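Local coordinates for MetRS related protein (Pyrococcus horikoshii, PDB 2CWP) that is related to methionyl-tRNA synthetase and probably binds tRNA through an OB-fold domain, at residues Phe15-Lys27 with Lys33-Glu45. Residues are numbered along the deposited sequence; the frame is centred on the assembly and turned at random.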
loop_
_atom_site.group_PDB
_atom_site.type_symbol
_atom_site.label_atom_id
_atom_site.label_comp_id
_atom_site.label_asym_id
_atom_site.label_seq_id
_atom_site.Cartn_x
_atom_site.Cartn_y
_atom_site.Cartn_z
ATOM N N PHE A 15 8.837 -12.129 2.284
ATOM C CA PHE A 15 7.761 -11.177 2.058
ATOM C C PHE A 15 8.053 -10.463 0.745
ATOM O O PHE A 15 9.218 -10.193 0.411
ATOM C CB PHE A 15 7.659 -10.184 3.211
ATOM C CG PHE A 15 7.180 -10.808 4.487
ATOM C CD1 PHE A 15 8.051 -11.538 5.289
ATOM C CD2 PHE A 15 5.837 -10.734 4.847
ATOM C CE1 PHE A 15 7.590 -12.189 6.429
ATOM C CE2 PHE A 15 5.370 -11.378 5.979
ATOM C CZ PHE A 15 6.246 -12.108 6.772
ATOM N N GLN A 16 7.004 -10.179 -0.016
ATOM C CA GLN A 16 7.204 -9.529 -1.297
ATOM C C GLN A 16 6.604 -8.155 -1.389
ATOM O O GLN A 16 5.390 -7.985 -1.281
ATOM C CB GLN A 16 6.630 -10.379 -2.424
ATOM C CG GLN A 16 7.481 -11.570 -2.769
ATOM C CD GLN A 16 7.035 -12.195 -4.058
ATOM O OE1 GLN A 16 5.963 -12.800 -4.131
ATOM N NE2 GLN A 16 7.844 -12.038 -5.098
ATOM N N MET A 17 7.472 -7.175 -1.590
ATOM C CA MET A 17 7.039 -5.796 -1.740
ATOM C C MET A 17 7.357 -5.423 -3.181
ATOM O O MET A 17 8.415 -5.762 -3.696
ATOM C CB MET A 17 7.790 -4.882 -0.768
ATOM C CG MET A 17 7.536 -5.214 0.688
ATOM S SD MET A 17 8.161 -3.984 1.853
ATOM C CE MET A 17 9.900 -4.533 2.052
ATOM N N LYS A 18 6.424 -4.754 -3.842
ATOM C CA LYS A 18 6.642 -4.354 -5.212
ATOM C C LYS A 18 6.144 -2.937 -5.401
ATOM O O LYS A 18 5.318 -2.444 -4.635
ATOM C CB LYS A 18 5.888 -5.272 -6.179
ATOM C CG LYS A 18 6.239 -6.735 -6.067
ATOM C CD LYS A 18 5.624 -7.519 -7.221
ATOM C CE LYS A 18 6.168 -8.939 -7.266
ATOM N NZ LYS A 18 5.795 -9.626 -8.548
ATOM N N VAL A 19 6.656 -2.285 -6.432
ATOM C CA VAL A 19 6.253 -0.938 -6.743
ATOM C C VAL A 19 4.915 -1.037 -7.448
ATOM O O VAL A 19 4.761 -1.849 -8.370
ATOM C CB VAL A 19 7.273 -0.297 -7.662
ATOM C CG1 VAL A 19 6.746 1.007 -8.198
ATOM C CG2 VAL A 19 8.585 -0.100 -6.888
ATOM N N GLY A 20 3.950 -0.229 -7.011
ATOM C CA GLY A 20 2.634 -0.257 -7.631
ATOM C C GLY A 20 2.127 1.130 -7.948
ATOM O O GLY A 20 2.382 2.062 -7.184
ATOM N N LEU A 21 1.419 1.280 -9.071
ATOM C CA LEU A 21 0.867 2.579 -9.472
ATOM C C LEU A 21 -0.594 2.670 -9.073
ATOM O O LEU A 21 -1.397 1.824 -9.449
ATOM C CB LEU A 21 0.989 2.778 -10.993
ATOM C CG LEU A 21 0.147 3.915 -11.604
ATOM C CD1 LEU A 21 0.571 5.246 -10.988
ATOM C CD2 LEU A 21 0.329 3.941 -13.145
ATOM N N VAL A 22 -0.942 3.692 -8.304
ATOM C CA VAL A 22 -2.324 3.865 -7.868
ATOM C C VAL A 22 -3.171 4.426 -9.014
ATOM O O VAL A 22 -3.094 5.610 -9.329
ATOM C CB VAL A 22 -2.404 4.814 -6.653
ATOM C CG1 VAL A 22 -3.866 5.033 -6.248
ATOM C CG2 VAL A 22 -1.603 4.223 -5.496
ATOM N N LYS A 23 -3.956 3.560 -9.643
ATOM C CA LYS A 23 -4.810 3.960 -10.756
ATOM C C LYS A 23 -5.986 4.783 -10.243
ATOM O O LYS A 23 -6.333 5.812 -10.815
ATOM C CB LYS A 23 -5.330 2.732 -11.491
ATOM C CG LYS A 23 -4.269 1.979 -12.272
ATOM C CD LYS A 23 -3.770 2.818 -13.432
ATOM C CE LYS A 23 -3.409 1.940 -14.622
ATOM N NZ LYS A 23 -2.981 2.771 -15.784
ATOM N N LYS A 24 -6.586 4.321 -9.155
ATOM C CA LYS A 24 -7.711 5.016 -8.558
ATOM C C LYS A 24 -7.707 4.833 -7.047
ATOM O O LYS A 24 -7.241 3.812 -6.526
ATOM C CB LYS A 24 -9.031 4.501 -9.137
ATOM C CG LYS A 24 -10.240 5.086 -8.428
ATOM C CD LYS A 24 -11.524 4.905 -9.204
ATOM C CE LYS A 24 -12.574 5.842 -8.652
ATOM N NZ LYS A 24 -13.456 6.344 -9.729
ATOM N N ALA A 25 -8.242 5.829 -6.354
ATOM C CA ALA A 25 -8.313 5.818 -4.902
ATOM C C ALA A 25 -9.565 6.562 -4.450
ATOM O O ALA A 25 -9.778 7.718 -4.827
ATOM C CB ALA A 25 -7.066 6.489 -4.326
ATOM N N GLU A 26 -10.399 5.901 -3.658
ATOM C CA GLU A 26 -11.615 6.539 -3.163
ATOM C C GLU A 26 -11.976 6.040 -1.779
ATOM O O GLU A 26 -11.813 4.861 -1.469
ATOM C CB GLU A 26 -12.793 6.297 -4.118
ATOM C CG GLU A 26 -12.972 4.844 -4.539
ATOM C CD GLU A 26 -14.331 4.579 -5.176
ATOM O OE1 GLU A 26 -14.786 5.428 -5.980
ATOM O OE2 GLU A 26 -14.935 3.519 -4.875
ATOM N N LYS A 27 -12.477 6.947 -0.947
ATOM C CA LYS A 27 -12.851 6.587 0.408
ATOM C C LYS A 27 -13.881 5.471 0.351
ATOM O O LYS A 27 -14.679 5.411 -0.581
ATOM C CB LYS A 27 -13.441 7.797 1.147
ATOM C CG LYS A 27 -12.519 9.006 1.247
ATOM C CD LYS A 27 -13.012 9.990 2.318
ATOM C CE LYS A 27 -13.080 9.304 3.685
ATOM N NZ LYS A 27 -13.207 10.239 4.827
ATOM N N LYS A 33 -11.606 6.599 7.850
ATOM C CA LYS A 33 -10.187 6.400 7.570
ATOM C C LYS A 33 -9.853 5.502 6.382
ATOM O O LYS A 33 -8.734 5.545 5.878
ATOM C CB LYS A 33 -9.498 5.804 8.795
ATOM C CG LYS A 33 -9.567 6.632 10.049
ATOM C CD LYS A 33 -8.765 5.949 11.131
ATOM C CE LYS A 33 -8.333 6.930 12.204
ATOM N NZ LYS A 33 -7.377 6.279 13.150
ATOM N N LEU A 34 -10.809 4.693 5.932
ATOM C CA LEU A 34 -10.522 3.761 4.854
ATOM C C LEU A 34 -10.548 4.299 3.441
ATOM O O LEU A 34 -11.418 5.075 3.074
ATOM C CB LEU A 34 -11.454 2.544 4.935
ATOM C CG LEU A 34 -11.405 1.670 6.191
ATOM C CD1 LEU A 34 -12.112 0.350 5.883
ATOM C CD2 LEU A 34 -9.981 1.393 6.607
ATOM N N ILE A 35 -9.568 3.869 2.652
ATOM C CA ILE A 35 -9.477 4.249 1.247
ATOM C C ILE A 35 -9.216 2.988 0.423
ATOM O O ILE A 35 -8.330 2.184 0.751
ATOM C CB ILE A 35 -8.319 5.239 0.974
ATOM C CG1 ILE A 35 -8.516 6.525 1.771
ATOM C CG2 ILE A 35 -8.245 5.546 -0.512
ATOM C CD1 ILE A 35 -7.463 7.553 1.514
ATOM N N LYS A 36 -9.996 2.814 -0.637
ATOM C CA LYS A 36 -9.825 1.667 -1.519
ATOM C C LYS A 36 -8.943 2.104 -2.674
ATOM O O LYS A 36 -9.173 3.156 -3.274
ATOM C CB LYS A 36 -11.167 1.186 -2.072
ATOM C CG LYS A 36 -11.072 -0.136 -2.833
ATOM C CD LYS A 36 -12.452 -0.658 -3.225
ATOM C CE LYS A 36 -12.845 -0.233 -4.630
ATOM N NZ LYS A 36 -12.043 -0.947 -5.659
ATOM N N LEU A 37 -7.923 1.306 -2.969
ATOM C CA LEU A 37 -7.014 1.623 -4.055
ATOM C C LEU A 37 -7.042 0.532 -5.111
ATOM O O LEU A 37 -7.179 -0.648 -4.796
ATOM C CB LEU A 37 -5.578 1.731 -3.536
ATOM C CG LEU A 37 -5.265 2.637 -2.345
ATOM C CD1 LEU A 37 -3.899 2.248 -1.751
ATOM C CD2 LEU A 37 -5.293 4.087 -2.793
ATOM N N ILE A 38 -6.917 0.932 -6.368
ATOM C CA ILE A 38 -6.850 -0.029 -7.456
ATOM C C ILE A 38 -5.422 0.215 -7.917
ATOM O O ILE A 38 -5.099 1.279 -8.467
ATOM C CB ILE A 38 -7.837 0.293 -8.582
ATOM C CG1 ILE A 38 -9.266 0.209 -8.044
ATOM C CG2 ILE A 38 -7.622 -0.676 -9.747
ATOM C CD1 ILE A 38 -10.327 0.626 -9.043
ATOM N N VAL A 39 -4.568 -0.770 -7.678
ATOM C CA VAL A 39 -3.150 -0.641 -7.986
ATOM C C VAL A 39 -2.666 -1.527 -9.114
ATOM O O VAL A 39 -2.923 -2.734 -9.130
ATOM C CB VAL A 39 -2.348 -0.936 -6.714
ATOM C CG1 VAL A 39 -0.872 -0.643 -6.917
ATOM C CG2 VAL A 39 -2.944 -0.124 -5.572
ATOM N N ASP A 40 -1.953 -0.908 -10.049
ATOM C CA ASP A 40 -1.395 -1.586 -11.209
ATOM C C ASP A 40 0.057 -1.973 -10.927
ATOM O O ASP A 40 0.898 -1.093 -10.767
ATOM C CB ASP A 40 -1.447 -0.635 -12.416
ATOM C CG ASP A 40 -0.873 -1.252 -13.689
ATOM O OD1 ASP A 40 0.305 -1.660 -13.706
ATOM O OD2 ASP A 40 -1.605 -1.322 -14.690
ATOM N N PHE A 41 0.344 -3.272 -10.851
ATOM C CA PHE A 41 1.714 -3.768 -10.627
ATOM C C PHE A 41 2.355 -4.276 -11.921
ATOM O O PHE A 41 3.308 -5.063 -11.886
ATOM C CB PHE A 41 1.741 -4.907 -9.604
ATOM C CG PHE A 41 1.351 -4.487 -8.226
ATOM C CD1 PHE A 41 0.039 -4.610 -7.792
ATOM C CD2 PHE A 41 2.289 -3.942 -7.364
ATOM C CE1 PHE A 41 -0.333 -4.202 -6.521
ATOM C CE2 PHE A 41 1.931 -3.528 -6.094
ATOM C CZ PHE A 41 0.613 -3.658 -5.669
ATOM N N GLY A 42 1.818 -3.840 -13.056
ATOM C CA GLY A 42 2.354 -4.260 -14.340
ATOM C C GLY A 42 1.654 -5.468 -14.928
ATOM O O GLY A 42 0.847 -5.340 -15.846
ATOM N N ASN A 43 1.960 -6.645 -14.386
ATOM C CA ASN A 43 1.386 -7.913 -14.847
ATOM C C ASN A 43 0.005 -8.161 -14.251
ATOM O O ASN A 43 -0.751 -9.012 -14.726
ATOM C CB ASN A 43 2.291 -9.076 -14.435
ATOM C CG ASN A 43 2.360 -9.244 -12.926
ATOM O OD1 ASN A 43 2.783 -8.332 -12.204
ATOM N ND2 ASN A 43 1.941 -10.410 -12.438
ATOM N N GLU A 44 -0.313 -7.430 -13.193
ATOM C CA GLU A 44 -1.595 -7.605 -12.541
ATOM C C GLU A 44 -2.052 -6.321 -11.887
ATOM O O GLU A 44 -1.280 -5.376 -11.715
ATOM C CB GLU A 44 -1.504 -8.698 -11.474
ATOM C CG GLU A 44 -0.582 -8.339 -10.325
ATOM C CD GLU A 44 -0.588 -9.372 -9.211
ATOM O OE1 GLU A 44 0.204 -9.216 -8.249
ATOM O OE2 GLU A 44 -1.384 -10.334 -9.291
ATOM N N GLU A 45 -3.322 -6.318 -11.520
ATOM C CA GLU A 45 -3.945 -5.196 -10.859
ATOM C C GLU A 45 -4.447 -5.763 -9.542
ATOM O O GLU A 45 -4.812 -6.937 -9.467
ATOM C CB GLU A 45 -5.119 -4.689 -11.694
ATOM C CG GLU A 45 -5.339 -3.204 -11.583
ATOM C CD GLU A 45 -6.591 -2.741 -12.296
ATOM O OE1 GLU A 45 -7.699 -3.196 -11.911
ATOM O OE2 GLU A 45 -6.456 -1.921 -13.230
#
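Leu21 and Asp40 form one of the hydrogen-bonded pairs of an antiparallel beta hairpin. The hairpin belongs to the OB-fold domain, which probably binds tRNA, and its long first strand, 17-27, also pairs with strands 65-69 and 110-111. Leu21 N reaches Asp40 O at 3.0 Å in an almost straight bond (178° at the hydrogen), and Asp40 N returns one to Leu21 O. The register then slips by one. Lys23 and Lys24 both face Ile38, a classic beta bulge. Ile38 O takes a bond from Lys23 N at 2.8 Å, nearly along the C=O axis, and a weak one from Lys24 N. Hydrogen-bonded pairs resume with Lys24 and Ile38 and end with Glu26 and Lys36; Lys27 still faces Ile35 as a non-hydrogen-bonded pair.

Val22, Ala25, Ile35, Leu37 and Val39 share the buried face. Leu37 CD2 bridges two residues of the first strand. It presses tightly on Ala25 CB at 3.4 Å and also meets Val22 CG1 at 3.9 Å. Gly20 is closely covered: a beta carbon there would run into Val39 CG1 and Phe41 CE2. With CG anti to its carbonyl carbon (chi1 -66°), Phe41 swings its ring back toward the first strand. Lys18 O lies at the ring edge, in plane, and Val39 CG1 sits over one face near the rim. Phe68 of strand 65-69 meets this ring edge-to-face.

Asp40 points to the other face, where the side chain of Lys23 runs alongside it in the same direction. Lys23 CE is 3.7 Å from Asp40 OD2. Lys23 NZ stays 4.5 Å from Asp40 OD2, beyond a salt bridge. Asp40 OD1 accepts from Gly42 N at 2.7 Å, from above the carboxylate plane, making an Asx turn. Replacing Asp40 with an alanine would probably leave Gly42 N without this acceptor and take from Lys23 its nearest negative charge in the hairpin. Just past the bulge, Ala25 N donates to Glu62 OE1.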